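Local coordinates for protein hyaluronidase (Streptomyces koganeiensis, PDB 4UFQ) that probably degrades the glycosaminoglycan hyaluronan as an elongated, strand-rich assembly of three identical chains, at residues S198-L202 with T213-A217. Numbering follows the deposited sequence.
Sequences SGGAL and TIAPA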
loop_
_atom_site.group_PDB
_atom_site.type_symbol
_atom_site.label_atom_id
_atom_site.label_comp_id
_atom_site.label_asym_id
_atom_site.label_seq_id
_atom_site.Cartn_x
_atom_site.Cartn_y
_atom_site.Cartn_z
ATOM N N SER B 198 25.104 23.213 8.540
ATOM C CA SER B 198 25.017 24.263 9.534
ATOM C C SER B 198 25.535 25.542 8.884
ATOM O O SER B 198 26.695 25.605 8.450
ATOM C CB SER B 198 25.841 23.870 10.741
ATOM O OG SER B 198 25.586 24.779 11.809
ATOM N N GLY B 199 24.678 26.549 8.788
ATOM C CA GLY B 199 25.044 27.807 8.159
ATOM C C GLY B 199 25.510 27.623 6.728
ATOM O O GLY B 199 26.329 28.412 6.264
ATOM N N GLY B 200 25.016 26.604 6.032
ATOM C CA GLY B 200 25.389 26.345 4.644
ATOM C C GLY B 200 26.626 25.472 4.465
ATOM O O GLY B 200 26.948 25.068 3.353
ATOM N N ALA B 201 27.326 25.191 5.561
ATOM C CA ALA B 201 28.531 24.345 5.571
ATOM C C ALA B 201 28.148 22.901 5.867
ATOM O O ALA B 201 27.070 22.643 6.430
ATOM C CB ALA B 201 29.494 24.853 6.617
ATOM N N LEU B 202 29.022 21.962 5.510
ATOM C CA LEU B 202 28.824 20.545 5.780
ATOM C C LEU B 202 29.720 20.132 6.948
ATOM O O LEU B 202 30.936 20.418 6.937
ATOM C CB LEU B 202 29.157 19.731 4.517
ATOM C CG LEU B 202 28.915 18.226 4.636
ATOM C CD1 LEU B 202 27.428 17.906 4.765
ATOM C CD2 LEU B 202 29.538 17.526 3.408
ATOM N N THR B 213 34.167 20.809 10.425
ATOM C CA THR B 213 33.561 21.450 9.256
ATOM C C THR B 213 34.310 20.942 8.021
ATOM O O THR B 213 35.491 21.286 7.802
ATOM C CB THR B 213 33.616 22.980 9.363
ATOM O OG1 THR B 213 32.932 23.418 10.545
ATOM C CG2 THR B 213 32.931 23.621 8.168
ATOM N N ILE B 214 33.636 20.096 7.255
ATOM C CA ILE B 214 34.219 19.468 6.082
ATOM C C ILE B 214 34.308 20.409 4.892
ATOM O O ILE B 214 35.316 20.397 4.177
ATOM C CB ILE B 214 33.376 18.233 5.694
ATOM C CG1 ILE B 214 33.457 17.201 6.818
ATOM C CG2 ILE B 214 33.828 17.661 4.358
ATOM C CD1 ILE B 214 32.361 16.142 6.701
ATOM N N ALA B 215 33.280 21.234 4.679
ATOM C CA ALA B 215 33.293 22.136 3.529
ATOM C C ALA B 215 32.484 23.361 3.844
ATOM O O ALA B 215 31.453 23.271 4.493
ATOM C CB ALA B 215 32.747 21.464 2.295
ATOM N N PRO B 216 32.915 24.523 3.344
ATOM C CA PRO B 216 32.224 25.773 3.700
ATOM C C PRO B 216 30.959 26.063 2.901
ATOM O O PRO B 216 30.710 25.496 1.835
ATOM C CB PRO B 216 33.276 26.844 3.397
ATOM C CG PRO B 216 34.118 26.250 2.318
ATOM C CD PRO B 216 34.156 24.768 2.599
ATOM N N ALA B 217 30.146 26.965 3.429
ATOM C CA ALA B 217 29.048 27.527 2.669
ATOM C C ALA B 217 29.579 28.227 1.430
ATOM O O ALA B 217 28.913 28.220 0.393
ATOM C CB ALA B 217 28.279 28.513 3.521
ATOM O OXT ALA B 217 30.676 28.815 1.445
#
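Leu202 sends its side chain to the same face of the sheet as Ala215, the residue it pairs with in antiparallel, hydrogen-bonded fashion. Leu202 N donates to Ala215 O at 2.9 Å, whereas Leu202 O receives two amides: Ile214 N at 2.7 Å and, weakly, Ala215 N at 3.4 Å. Two residues thus face one, a classic beta bulge, and Ile214 carries the irregularity with phi/psi of -77/-40°. Chi1 m of Ile214 and the t,p rotamer of Leu202 leave Ile214 CG2 4.4 Å from Leu202 CD2, a loose apolar touch. Strands 201-206 and 211-215 form a beta hairpin in a three-stranded antiparallel sheet at the C-terminal end of the elongated chain, consistent with the fibre-like trimers of the HylP family. A type I' turn, Ser198 to Ala201, brings in the preceding strand. Gly200 suits this turn at phi 88°, and a CB there would also clash with the methyl of Ala217. Ala201 CB rests 3.3 Å from Ala215 O and 4.0 Å from Thr213 CG2; chi1 m of Thr213 keeps OG1 farther from that CB, at 5.4 Å. Past the bulge, Ala217 CA makes a CH...O contact of 3.3 Å with Gly200 O. In the trimer, Trp204 of a second subunit packs on Leu202 and Ala215, while Ile214 meets Ile214 of both other subunits.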